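Local coordinates for protein polymerase X (Deinococcus radiodurans, PDB 2W9M) that probably adds deoxyribonucleotides to DNA with release of diphosphate, and holds three zinc ions in a second, probable phosphoesterase domain, at residues S120-R125 and S162-L167; E156-Q161 and L461-P466; A170-G175 and G226-V231; G191-R196 and D498-L503. One frame throughout, in Å; residues are numbered along the deposited sequence.

Interaction 1: S120-R125 and S162-L167; sequences SLERLR and SLRAGL
S120 meets R164 at its guanidinium end. Its CB lies over one face of that group, and S120 OG is 3.9 Å from R164 CD. The same OG caps its own helix by accepting from R123 N. It sits between the backbone N and the carbonyl carbon (chi1 67°) to do so.

E122 covers the most area. Its CB is 3.5 Å from R164 CD, and E122 CG is 3.6 Å from R164 CG. The aliphatic parts of two oppositely charged chains pack here, but the pair forms no salt bridge. A bend at chi2 (55°) leads the E122 carboxylate toward A165, with E122 OE2 3.8 Å from A165 CA. E122 OE1 lies at the edge of the R125 guanidinium, in plane, in a doubtfully short salt bridge. S162 repeats the N-cap, its OG accepting from A165 N. The first turns of two helices meet; E122 and A165 have the nearest CA atoms, 5.6 Å apart.

R164 forms a salt bridge with D525, and its side chain lies about 9 Å from those of the zinc ligands D516 and H518. L121 and L124 pack on helices 141-157 and 94-99, while L163 and L167 face helix 526-535.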
loop_
_atom_site.group_PDB
_atom_site.type_symbol
_atom_site.label_atom_id
_atom_site.label_comp_id
_atom_site.label_asym_id
_atom_site.label_seq_id
_atom_site.Cartn_x
_atom_site.Cartn_y
_atom_site.Cartn_z
ATOM N N SER A 120 -4.707 6.837 -6.934
ATOM C CA SER A 120 -5.506 5.668 -6.569
ATOM C C SER A 120 -7.000 5.901 -6.718
ATOM O O SER A 120 -7.457 7.037 -6.800
ATOM C CB SER A 120 -5.184 5.209 -5.143
ATOM O OG SER A 120 -5.595 6.170 -4.185
ATOM N N LEU A 121 -7.755 4.810 -6.760
ATOM C CA LEU A 121 -9.206 4.882 -6.838
ATOM C C LEU A 121 -9.784 5.747 -5.726
ATOM O O LEU A 121 -10.640 6.602 -5.964
ATOM C CB LEU A 121 -9.805 3.478 -6.767
ATOM C CG LEU A 121 -10.231 2.905 -8.119
ATOM C CD1 LEU A 121 -9.424 3.526 -9.249
ATOM C CD2 LEU A 121 -10.127 1.392 -8.116
ATOM N N GLU A 122 -9.309 5.519 -4.510
ATOM C CA GLU A 122 -9.790 6.268 -3.359
ATOM C C GLU A 122 -9.477 7.759 -3.469
ATOM O O GLU A 122 -10.325 8.603 -3.179
ATOM C CB GLU A 122 -9.201 5.693 -2.069
ATOM C CG GLU A 122 -9.333 6.606 -0.869
ATOM C CD GLU A 122 -10.766 7.034 -0.612
ATOM O OE1 GLU A 122 -10.954 8.093 0.019
ATOM O OE2 GLU A 122 -11.699 6.323 -1.045
ATOM N N ARG A 123 -8.255 8.075 -3.883
ATOM C CA ARG A 123 -7.825 9.462 -4.050
ATOM C C ARG A 123 -8.545 10.144 -5.224
ATOM O O ARG A 123 -8.768 11.357 -5.206
ATOM C CB ARG A 123 -6.304 9.519 -4.232
ATOM C CG ARG A 123 -5.748 10.893 -4.549
ATOM C CD ARG A 123 -5.691 11.779 -3.318
ATOM N NE ARG A 123 -5.119 13.087 -3.630
ATOM C CZ ARG A 123 -5.829 14.154 -3.988
ATOM N NH1 ARG A 123 -7.152 14.081 -4.073
ATOM N NH2 ARG A 123 -5.214 15.297 -4.257
ATOM N N LEU A 124 -8.904 9.358 -6.237
ATOM C CA LEU A 124 -9.698 9.852 -7.355
ATOM C C LEU A 124 -11.095 10.188 -6.856
ATOM O O LEU A 124 -11.672 11.210 -7.230
ATOM C CB LEU A 124 -9.797 8.794 -8.455
ATOM C CG LEU A 124 -9.832 9.227 -9.925
ATOM C CD1 LEU A 124 -10.354 8.088 -10.793
ATOM C CD2 LEU A 124 -10.659 10.478 -10.143
ATOM N N ARG A 125 -11.638 9.321 -6.007
ATOM C CA ARG A 125 -12.982 9.516 -5.475
ATOM C C ARG A 125 -13.065 10.779 -4.628
ATOM O O ARG A 125 -14.068 11.491 -4.653
ATOM C CB ARG A 125 -13.425 8.314 -4.652
ATOM C CG ARG A 125 -14.732 8.548 -3.933
ATOM C CD ARG A 125 -14.876 7.643 -2.735
ATOM N NE ARG A 125 -15.399 8.396 -1.603
ATOM C CZ ARG A 125 -14.645 8.855 -0.612
ATOM N NH1 ARG A 125 -13.344 8.617 -0.607
ATOM N NH2 ARG A 125 -15.191 9.540 0.379
ATOM N N SER A 162 -10.324 -1.977 0.263
ATOM C CA SER A 162 -8.982 -1.723 0.768
ATOM C C SER A 162 -9.087 -0.947 2.071
ATOM O O SER A 162 -10.075 -0.253 2.303
ATOM C CB SER A 162 -8.144 -0.937 -0.250
ATOM O OG SER A 162 -8.576 0.410 -0.364
ATOM N N LEU A 163 -8.073 -1.072 2.921
ATOM C CA LEU A 163 -8.050 -0.338 4.180
ATOM C C LEU A 163 -8.175 1.161 3.934
ATOM O O LEU A 163 -8.757 1.882 4.741
ATOM C CB LEU A 163 -6.761 -0.626 4.947
ATOM C CG LEU A 163 -6.577 0.130 6.265
ATOM C CD1 LEU A 163 -7.752 -0.126 7.204
ATOM C CD2 LEU A 163 -5.260 -0.257 6.926
ATOM N N ARG A 164 -7.626 1.625 2.813
ATOM C CA ARG A 164 -7.648 3.046 2.478
ATOM C C ARG A 164 -9.071 3.563 2.262
ATOM O O ARG A 164 -9.472 4.547 2.871
ATOM C CB ARG A 164 -6.790 3.323 1.238
ATOM C CG ARG A 164 -6.749 4.790 0.845
ATOM C CD ARG A 164 -6.123 5.012 -0.529
ATOM N NE ARG A 164 -4.686 4.758 -0.545
ATOM C CZ ARG A 164 -4.112 3.758 -1.206
ATOM N NH1 ARG A 164 -4.857 2.917 -1.914
ATOM N NH2 ARG A 164 -2.796 3.600 -1.164
ATOM N N ALA A 165 -9.824 2.894 1.392
ATOM C CA ALA A 165 -11.204 3.285 1.107
ATOM C C ALA A 165 -12.100 3.201 2.340
ATOM O O ALA A 165 -12.853 4.126 2.630
ATOM C CB ALA A 165 -11.778 2.435 -0.022
ATOM N N GLY A 166 -12.020 2.087 3.060
ATOM C CA GLY A 166 -12.819 1.904 4.259
ATOM C C GLY A 166 -12.536 2.952 5.322
ATOM O O GLY A 166 -13.447 3.478 5.957
ATOM N N LEU A 167 -11.261 3.261 5.517
ATOM C CA LEU A 167 -10.857 4.225 6.536
ATOM C C LEU A 167 -11.237 5.648 6.135
ATOM O O LEU A 167 -11.714 6.425 6.961
ATOM C CB LEU A 167 -9.350 4.124 6.794
ATOM C CG LEU A 167 -8.777 4.727 8.078
ATOM C CD1 LEU A 167 -9.682 4.434 9.256
ATOM C CD2 LEU A 167 -7.376 4.184 8.334
#

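Interaction 2: E156-Q161 and L461-P466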
loop_
_atom_site.group_PDB
_atom_site.type_symbol
_atom_site.label_atom_id
_atom_site.label_comp_id
_atom_site.label_asym_id
_atom_site.label_seq_id
_atom_site.Cartn_x
_atom_site.Cartn_y
_atom_site.Cartn_z
ATOM N N GLU A 156 -18.097 -1.514 -5.961
ATOM C CA GLU A 156 -19.193 -2.445 -5.704
ATOM C C GLU A 156 -18.879 -3.853 -6.206
ATOM O O GLU A 156 -19.441 -4.830 -5.720
ATOM C CB GLU A 156 -20.501 -1.920 -6.304
ATOM C CG GLU A 156 -20.941 -0.604 -5.682
ATOM C CD GLU A 156 -22.328 -0.175 -6.107
ATOM O OE1 GLU A 156 -22.682 -0.385 -7.286
ATOM O OE2 GLU A 156 -23.060 0.381 -5.258
ATOM N N ALA A 157 -17.968 -3.945 -7.168
ATOM C CA ALA A 157 -17.522 -5.231 -7.689
ATOM C C ALA A 157 -16.787 -6.026 -6.614
ATOM O O ALA A 157 -17.112 -7.184 -6.347
ATOM C CB ALA A 157 -16.628 -5.027 -8.904
ATOM N N ARG A 158 -15.789 -5.391 -6.008
ATOM C CA ARG A 158 -15.007 -5.983 -4.926
ATOM C C ARG A 158 -15.890 -6.587 -3.830
ATOM O O ARG A 158 -16.944 -6.042 -3.494
ATOM C CB ARG A 158 -14.080 -4.921 -4.323
ATOM C CG ARG A 158 -12.858 -4.618 -5.169
ATOM C CD ARG A 158 -12.675 -3.122 -5.387
ATOM N NE ARG A 158 -12.221 -2.407 -4.198
ATOM C CZ ARG A 158 -11.050 -1.783 -4.102
ATOM N NH1 ARG A 158 -10.207 -1.784 -5.129
ATOM N NH2 ARG A 158 -10.725 -1.152 -2.980
ATOM N N GLN A 159 -15.463 -7.720 -3.282
ATOM C CA GLN A 159 -16.166 -8.323 -2.155
ATOM C C GLN A 159 -15.710 -7.661 -0.867
ATOM O O GLN A 159 -16.472 -7.532 0.088
ATOM C CB GLN A 159 -15.901 -9.826 -2.077
ATOM C CG GLN A 159 -16.942 -10.690 -2.771
ATOM C CD GLN A 159 -16.932 -12.121 -2.265
ATOM O OE1 GLN A 159 -16.698 -12.371 -1.079
ATOM N NE2 GLN A 159 -17.190 -13.069 -3.161
ATOM N N ARG A 160 -14.450 -7.247 -0.853
ATOM C CA ARG A 160 -13.884 -6.543 0.284
ATOM C C ARG A 160 -13.157 -5.283 -0.187
ATOM O O ARG A 160 -12.635 -5.237 -1.302
ATOM C CB ARG A 160 -12.949 -7.466 1.066
ATOM C CG ARG A 160 -13.668 -8.385 2.048
ATOM C CD ARG A 160 -12.686 -9.172 2.923
ATOM N NE ARG A 160 -13.248 -9.473 4.243
ATOM C CZ ARG A 160 -12.852 -8.899 5.377
ATOM N NH1 ARG A 160 -11.880 -8.003 5.364
ATOM N NH2 ARG A 160 -13.422 -9.229 6.528
ATOM N N GLN A 161 -13.146 -4.256 0.655
ATOM C CA GLN A 161 -12.542 -2.974 0.307
ATOM C C GLN A 161 -11.124 -2.860 0.855
ATOM O O GLN A 161 -10.758 -3.560 1.795
ATOM C CB GLN A 161 -13.393 -1.827 0.853
ATOM C CG GLN A 161 -14.826 -1.828 0.346
ATOM C CD GLN A 161 -14.895 -1.743 -1.160
ATOM O OE1 GLN A 161 -14.031 -1.140 -1.797
ATOM N NE2 GLN A 161 -15.923 -2.345 -1.741
ATOM N N LEU A 461 -0.439 -8.050 -4.229
ATOM C CA LEU A 461 -1.244 -6.841 -4.403
ATOM C C LEU A 461 -2.678 -7.081 -3.938
ATOM O O LEU A 461 -3.451 -7.741 -4.623
ATOM C CB LEU A 461 -1.244 -6.383 -5.863
ATOM C CG LEU A 461 0.055 -5.760 -6.377
ATOM C CD1 LEU A 461 -0.143 -5.225 -7.785
ATOM C CD2 LEU A 461 0.530 -4.658 -5.442
ATOM N N LEU A 462 -3.030 -6.540 -2.776
ATOM C CA LEU A 462 -4.353 -6.762 -2.197
ATOM C C LEU A 462 -5.494 -6.535 -3.196
ATOM O O LEU A 462 -5.576 -5.482 -3.824
ATOM C CB LEU A 462 -4.570 -5.882 -0.961
ATOM C CG LEU A 462 -3.968 -6.313 0.378
ATOM C CD1 LEU A 462 -3.598 -7.782 0.329
ATOM C CD2 LEU A 462 -2.757 -5.481 0.754
ATOM N N LEU A 463 -6.370 -7.531 -3.319
ATOM C CA LEU A 463 -7.568 -7.450 -4.159
ATOM C C LEU A 463 -7.285 -7.565 -5.654
ATOM O O LEU A 463 -8.172 -7.321 -6.469
ATOM C CB LEU A 463 -8.359 -6.166 -3.880
ATOM C CG LEU A 463 -8.858 -5.942 -2.454
ATOM C CD1 LEU A 463 -9.600 -4.619 -2.353
ATOM C CD2 LEU A 463 -9.746 -7.085 -2.006
ATOM N N ARG A 464 -6.060 -7.934 -6.015
ATOM C CA ARG A 464 -5.696 -8.061 -7.425
ATOM C C ARG A 464 -4.983 -9.374 -7.747
ATOM O O ARG A 464 -5.404 -10.116 -8.631
ATOM C CB ARG A 464 -4.846 -6.864 -7.868
ATOM C CG ARG A 464 -4.292 -6.986 -9.283
ATOM C CD ARG A 464 -3.662 -5.681 -9.756
ATOM N NE ARG A 464 -4.651 -4.615 -9.852
ATOM C CZ ARG A 464 -5.374 -4.371 -10.939
ATOM N NH1 ARG A 464 -5.212 -5.115 -12.024
ATOM N NH2 ARG A 464 -6.258 -3.383 -10.944
ATOM N N ARG A 465 -3.899 -9.652 -7.029
ATOM C CA ARG A 465 -3.129 -10.875 -7.230
ATOM C C ARG A 465 -2.388 -11.254 -5.951
ATOM O O ARG A 465 -1.843 -10.392 -5.268
ATOM C CB ARG A 465 -2.107 -10.685 -8.355
ATOM C CG ARG A 465 -1.061 -9.623 -8.038
ATOM C CD ARG A 465 0.353 -10.101 -8.326
ATOM N NE ARG A 465 0.913 -9.482 -9.520
ATOM C CZ ARG A 465 1.681 -8.396 -9.509
ATOM N NH1 ARG A 465 1.983 -7.803 -8.362
ATOM N NH2 ARG A 465 2.150 -7.904 -10.647
ATOM N N PRO A 466 -2.373 -12.551 -5.615
ATOM C CA PRO A 466 -1.546 -13.041 -4.506
ATOM C C PRO A 466 -0.065 -12.871 -4.832
ATOM O O PRO A 466 0.277 -12.597 -5.982
ATOM C CB PRO A 466 -1.897 -14.532 -4.451
ATOM C CG PRO A 466 -2.423 -14.836 -5.834
ATOM C CD PRO A 466 -3.220 -13.621 -6.164
#
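Van der Waals packing joins L463 to R158 and R160. L463 CD1 sits 3.6 Å above the guanidinium plane of R158, over its centre. The two side chains cross at about a right angle. The same methyl lies 3.3 Å from R160 O, and L463 CD2 is 3.5 Å from that oxygen. One leucine tip thus rests against both a flat cationic group and the backbone that follows it.

The polar bonds stay within the segments or go elsewhere. R158 NE donates to Q161 OE1 at 3.3 Å, from above the carbonyl plane. This ties the R158 side chain back to its own loop. Bends at chi2 (130°) and chi3 turn one face of the group to the leucine. Q161 NE2 has its own partner, F155 O, in the preceding helix, and R464 forms a salt bridge with D98.

Backbone geometry shapes the leucine's loop. L463 has positive phi, and L461 O accepts from both R464 N and R465 N. R464 and R465 both face L461, which makes a classic beta bulge. The bulged loop follows strand 453-454 of the parallel sheet, consistent with a PHP-type domain, and touches the polymerase part of the chain.

Interaction 3: A170-G175 and G226-V231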
loop_
_atom_site.group_PDB
_atom_site.type_symbol
_atom_site.label_atom_id
_atom_site.label_comp_id
_atom_site.label_asym_id
_atom_site.label_seq_id
_atom_site.Cartn_x
_atom_site.Cartn_y
_atom_site.Cartn_z
ATOM N N ALA A 170 -15.073 5.984 6.527
ATOM C CA ALA A 170 -15.426 6.068 7.942
ATOM C C ALA A 170 -15.045 7.428 8.525
ATOM O O ALA A 170 -15.806 8.019 9.293
ATOM C CB ALA A 170 -14.779 4.944 8.734
ATOM N N GLU A 171 -13.869 7.927 8.158
ATOM C CA GLU A 171 -13.434 9.252 8.605
ATOM C C GLU A 171 -14.356 10.364 8.097
ATOM O O GLU A 171 -14.669 11.301 8.829
ATOM C CB GLU A 171 -11.979 9.516 8.200
ATOM C CG GLU A 171 -11.719 10.905 7.610
ATOM C CD GLU A 171 -11.352 10.873 6.122
ATOM O OE1 GLU A 171 -10.268 10.341 5.782
ATOM O OE2 GLU A 171 -12.136 11.395 5.294
ATOM N N GLU A 172 -14.805 10.242 6.851
ATOM C CA GLU A 172 -15.696 11.229 6.250
ATOM C C GLU A 172 -17.077 11.243 6.907
ATOM O O GLU A 172 -17.618 12.311 7.193
ATOM C CB GLU A 172 -15.831 10.985 4.743
ATOM C CG GLU A 172 -16.523 12.109 3.986
ATOM C CD GLU A 172 -16.675 11.810 2.504
ATOM O OE1 GLU A 172 -16.791 12.768 1.706
ATOM O OE2 GLU A 172 -16.677 10.616 2.137
ATOM N N LEU A 173 -17.648 10.062 7.134
ATOM C CA LEU A 173 -18.971 9.960 7.755
ATOM C C LEU A 173 -18.949 10.409 9.208
ATOM O O LEU A 173 -19.933 10.949 9.709
ATOM C CB LEU A 173 -19.515 8.537 7.663
ATOM C CG LEU A 173 -19.805 8.052 6.244
ATOM C CD1 LEU A 173 -20.583 6.748 6.279
ATOM C CD2 LEU A 173 -20.563 9.116 5.466
ATOM N N ALA A 174 -17.830 10.178 9.887
ATOM C CA ALA A 174 -17.674 10.663 11.251
ATOM C C ALA A 174 -17.875 12.175 11.271
ATOM O O ALA A 174 -18.481 12.719 12.198
ATOM C CB ALA A 174 -16.312 10.300 11.795
ATOM N N GLY A 175 -17.374 12.844 10.234
ATOM C CA GLY A 175 -17.525 14.283 10.091
ATOM C C GLY A 175 -18.964 14.754 10.215
ATOM O O GLY A 175 -19.227 15.837 10.741
ATOM N N GLY A 226 -25.797 0.698 5.044
ATOM C CA GLY A 226 -26.020 1.359 3.775
ATOM C C GLY A 226 -24.820 1.228 2.862
ATOM O O GLY A 226 -24.009 0.314 3.012
ATOM N N ASP A 227 -24.699 2.156 1.921
ATOM C CA ASP A 227 -23.650 2.102 0.917
ATOM C C ASP A 227 -23.274 3.528 0.552
ATOM O O ASP A 227 -24.082 4.259 -0.025
ATOM C CB ASP A 227 -24.168 1.368 -0.325
ATOM C CG ASP A 227 -23.052 0.775 -1.170
ATOM O OD1 ASP A 227 -22.391 -0.175 -0.696
ATOM O OD2 ASP A 227 -22.850 1.245 -2.315
ATOM N N TYR A 228 -22.057 3.935 0.897
ATOM C CA TYR A 228 -21.591 5.262 0.520
ATOM C C TYR A 228 -20.595 5.213 -0.637
ATOM O O TYR A 228 -19.428 4.860 -0.453
ATOM C CB TYR A 228 -20.981 6.007 1.708
ATOM C CG TYR A 228 -20.705 7.462 1.397
ATOM C CD1 TYR A 228 -21.742 8.385 1.334
ATOM C CD2 TYR A 228 -19.414 7.911 1.147
ATOM C CE1 TYR A 228 -21.504 9.713 1.043
ATOM C CE2 TYR A 228 -19.165 9.240 0.859
ATOM C CZ TYR A 228 -20.213 10.135 0.807
ATOM O OH TYR A 228 -19.971 11.458 0.515
ATOM N N GLU A 229 -21.072 5.571 -1.826
ATOM C CA GLU A 229 -20.249 5.571 -3.029
ATOM C C GLU A 229 -19.535 4.242 -3.249
ATOM O O GLU A 229 -18.329 4.207 -3.493
ATOM C CB GLU A 229 -19.259 6.735 -2.991
ATOM C CG GLU A 229 -19.955 8.089 -2.999
ATOM C CD GLU A 229 -18.998 9.250 -2.835
ATOM O OE1 GLU A 229 -17.770 9.018 -2.825
ATOM O OE2 GLU A 229 -19.476 10.397 -2.713
ATOM N N GLY A 230 -20.295 3.151 -3.159
ATOM C CA GLY A 230 -19.775 1.821 -3.424
ATOM C C GLY A 230 -19.183 1.132 -2.210
ATOM O O GLY A 230 -19.009 -0.086 -2.205
ATOM N N VAL A 231 -18.869 1.912 -1.180
ATOM C CA VAL A 231 -18.272 1.379 0.037
ATOM C C VAL A 231 -19.346 1.064 1.075
ATOM O O VAL A 231 -20.017 1.970 1.570
ATOM C CB VAL A 231 -17.278 2.375 0.647
ATOM C CG1 VAL A 231 -16.617 1.775 1.871
ATOM C CG2 VAL A 231 -16.241 2.786 -0.385
#
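Helix residue L173 and strand residue Y228 make the closest backbone approach, with their CA atoms 9.0 Å apart, and side chains fill the gap.

The Y228 ring is the middle of the contact. L173 CD2 lies over one face, 4.4 Å from Y228 CD1. E229 CG, from the ring's own segment, lies over the opposite face, toward the rim. The ring is therefore sandwiched between two aliphatic groups. CG of Y228 is anti to the backbone N (chi1 -170°), which sends the ring out toward the helix.

E172 OE2 stands oblique to the ring, 3.1 Å from Y228 CE2. The E172 chain is extended, and the two side chains cross at about a right angle, with the carboxylate and ring planes 89° apart. The polar ends are bonded elsewhere: Y228 OH to E129, and E172 OE2 to R125. R125 also bridges to E229, so one arginine sits among several acids and may offset their mutual repulsion.

The strand ends in a type I' turn from Y228 to V231. Y228 N gives to V231 O, and V231 N to Y228 O. At the backbone angles of G230 a CB would be jammed against the carbonyl O of E229, which suits glycine. This is a two-residue beta hairpin joining strands 224-228 and 231-238, with helix 163-176 packed on their mixed sheet, consistent with the palm of a family X polymerase.

Interaction 4: G191-R196 and D498-L503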
loop_
_atom_site.group_PDB
_atom_site.type_symbol
_atom_site.label_atom_id
_atom_site.label_comp_id
_atom_site.label_asym_id
_atom_site.label_seq_id
_atom_site.Cartn_x
_atom_site.Cartn_y
_atom_site.Cartn_z
ATOM N N GLY A 191 -7.058 -2.042 11.630
ATOM C CA GLY A 191 -6.108 -1.983 10.531
ATOM C C GLY A 191 -6.042 -3.194 9.624
ATOM O O GLY A 191 -5.016 -3.448 8.995
ATOM N N LEU A 192 -7.134 -3.940 9.546
ATOM C CA LEU A 192 -7.182 -5.091 8.661
ATOM C C LEU A 192 -6.776 -4.651 7.254
ATOM O O LEU A 192 -7.363 -3.726 6.698
ATOM C CB LEU A 192 -8.589 -5.690 8.659
ATOM C CG LEU A 192 -8.650 -7.215 8.687
ATOM C CD1 LEU A 192 -8.042 -7.715 9.978
ATOM C CD2 LEU A 192 -10.083 -7.702 8.535
ATOM N N GLU A 193 -5.763 -5.302 6.687
ATOM C CA GLU A 193 -5.275 -4.949 5.351
ATOM C C GLU A 193 -6.415 -4.883 4.332
ATOM O O GLU A 193 -6.378 -4.098 3.386
ATOM C CB GLU A 193 -4.187 -5.924 4.886
ATOM C CG GLU A 193 -4.557 -7.398 5.009
ATOM C CD GLU A 193 -4.290 -7.965 6.397
ATOM O OE1 GLU A 193 -3.503 -7.357 7.155
ATOM O OE2 GLU A 193 -4.865 -9.025 6.726
ATOM N N THR A 194 -7.425 -5.713 4.544
ATOM C CA THR A 194 -8.632 -5.689 3.734
ATOM C C THR A 194 -9.838 -5.562 4.668
ATOM O O THR A 194 -9.802 -6.045 5.799
ATOM C CB THR A 194 -8.734 -6.947 2.865
ATOM O OG1 THR A 194 -8.048 -6.723 1.626
ATOM C CG2 THR A 194 -10.171 -7.271 2.576
ATOM N N VAL A 195 -10.896 -4.902 4.201
ATOM C CA VAL A 195 -11.982 -4.474 5.081
ATOM C C VAL A 195 -13.379 -4.771 4.529
ATOM O O VAL A 195 -13.679 -4.463 3.374
ATOM C CB VAL A 195 -11.860 -2.970 5.369
ATOM C CG1 VAL A 195 -13.223 -2.335 5.489
ATOM C CG2 VAL A 195 -11.035 -2.738 6.620
ATOM N N ARG A 196 -14.237 -5.356 5.362
ATOM C CA ARG A 196 -15.582 -5.731 4.926
ATOM C C ARG A 196 -16.501 -4.526 4.748
ATOM O O ARG A 196 -17.410 -4.548 3.918
ATOM C CB ARG A 196 -16.215 -6.727 5.898
ATOM C CG ARG A 196 -16.267 -6.248 7.341
ATOM C CD ARG A 196 -16.846 -7.321 8.263
ATOM N NE ARG A 196 -18.216 -7.037 8.687
ATOM C CZ ARG A 196 -19.287 -7.144 7.907
ATOM N NH1 ARG A 196 -19.165 -7.517 6.640
ATOM N NH2 ARG A 196 -20.486 -6.869 8.397
ATOM N N ASP A 498 3.795 -8.792 5.347
ATOM C CA ASP A 498 2.576 -8.963 6.134
ATOM C C ASP A 498 2.880 -8.822 7.622
ATOM O O ASP A 498 3.935 -9.258 8.083
ATOM C CB ASP A 498 1.952 -10.333 5.857
ATOM C CG ASP A 498 0.543 -10.453 6.407
ATOM O OD1 ASP A 498 0.301 -11.385 7.198
ATOM O OD2 ASP A 498 -0.320 -9.615 6.058
ATOM N N TRP A 499 1.961 -8.218 8.375
ATOM C CA TRP A 499 2.195 -7.991 9.801
ATOM C C TRP A 499 2.296 -9.305 10.566
ATOM O O TRP A 499 2.917 -9.366 11.623
ATOM C CB TRP A 499 1.132 -7.076 10.421
ATOM C CG TRP A 499 -0.240 -7.677 10.496
ATOM C CD1 TRP A 499 -1.254 -7.511 9.600
ATOM C CD2 TRP A 499 -0.754 -8.534 11.526
ATOM N NE1 TRP A 499 -2.364 -8.215 10.000
ATOM C CE2 TRP A 499 -2.084 -8.850 11.179
ATOM C CE3 TRP A 499 -0.218 -9.068 12.700
ATOM C CZ2 TRP A 499 -2.884 -9.674 11.970
ATOM C CZ3 TRP A 499 -1.015 -9.882 13.482
ATOM C CH2 TRP A 499 -2.332 -10.178 13.113
ATOM N N ARG A 500 1.696 -10.359 10.021
ATOM C CA ARG A 500 1.760 -11.669 10.655
ATOM C C ARG A 500 3.175 -12.217 10.637
ATOM O O ARG A 500 3.623 -12.806 11.611
ATOM C CB ARG A 500 0.796 -12.647 9.984
ATOM C CG ARG A 500 -0.657 -12.382 10.326
ATOM C CD ARG A 500 -1.599 -12.974 9.297
ATOM N NE ARG A 500 -2.940 -12.418 9.433
ATOM C CZ ARG A 500 -3.338 -11.286 8.862
ATOM N NH1 ARG A 500 -2.496 -10.591 8.108
ATOM N NH2 ARG A 500 -4.576 -10.848 9.043
ATOM N N GLU A 501 3.879 -12.021 9.528
ATOM C CA GLU A 501 5.262 -12.476 9.421
ATOM C C GLU A 501 6.211 -11.579 10.216
ATOM O O GLU A 501 7.198 -12.054 10.774
ATOM C CB GLU A 501 5.695 -12.557 7.960
ATOM C CG GLU A 501 4.884 -13.546 7.132
ATOM C CD GLU A 501 5.022 -14.981 7.619
ATOM O OE1 GLU A 501 5.891 -15.247 8.478
ATOM O OE2 GLU A 501 4.261 -15.847 7.138
ATOM N N ALA A 502 5.902 -10.288 10.267
ATOM C CA ALA A 502 6.660 -9.340 11.079
ATOM C C ALA A 502 6.541 -9.669 12.566
ATOM O O ALA A 502 7.498 -9.524 13.320
ATOM C CB ALA A 502 6.185 -7.920 10.816
ATOM N N LEU A 503 5.356 -10.104 12.979
ATOM C CA LEU A 503 5.120 -10.505 14.363
ATOM C C LEU A 503 6.024 -11.673 14.744
ATOM O O LEU A 503 6.580 -11.703 15.837
ATOM C CB LEU A 503 3.648 -10.889 14.571
ATOM C CG LEU A 503 3.239 -11.335 15.978
ATOM C CD1 LEU A 503 3.523 -10.246 16.998
ATOM C CD2 LEU A 503 1.771 -11.725 16.007
#
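A salt-bridge network of E193, D498 and R500 forms this contact, with W499 at its side. E193 OE2 accepts from R500 NH2 at 3.0 Å, using its syn lone pair. The donor angle is 140°, and OE2 is tilted from the guanidinium plane. R500 NH1 adds a weak bond to the same oxygen. E193 OE1 takes a weak, bent bond from W499 NE1 (3.2 Å, 122°), at the edge of the indole and in its plane. The crowded first torsion of E193 (chi1 51°), with a bend at chi2, brings the carboxylate to both donors.

R500 NH1 also gives to D498 OD1 at 3.0 Å, in the guanidinium plane and nearly straight. D498 caps its helix as well, through a weak bond from R500 N. W499 CZ2 lies over the centre of the R500 guanidinium, 3.5 Å above its plane, and this helps to fix how the group is turned. E193 OE1 and D498 OD2 stand 4.1 Å apart as like charges; the shared R500 may offset them, and D498 OD2 also pairs with R460.

The loop leading into strand 194-203 meets the start of helix 499-505. Helix 526-535 flanks both, its K535 making a cation-pi contact with W499.

In the fold
Interactions 2 and 4 join the polymerase part to the zinc-binding part; 1 and 3 lie within the polymerase part, and 3 is farther out. Interactions 1 and 3 share helix 163-176, with centres 11 Å apart, and R125 of interaction 1 reaches into interaction 3. Interaction 2 touches interaction 1 through L463 and S162. It meets interaction 4, 14 Å away, through a probable backbone hydrogen bond from V195 N to Q161 O, which pairs strands 161-162 and 194-203. Interactions 3 and 4 are farthest apart, at 22 Å, but reach the same mixed sheet. Along the chain, interaction 1 closes before interaction 3 opens, spanning 36 and 50 residues, whereas the segments of 2 and 4 alternate and each span some 300.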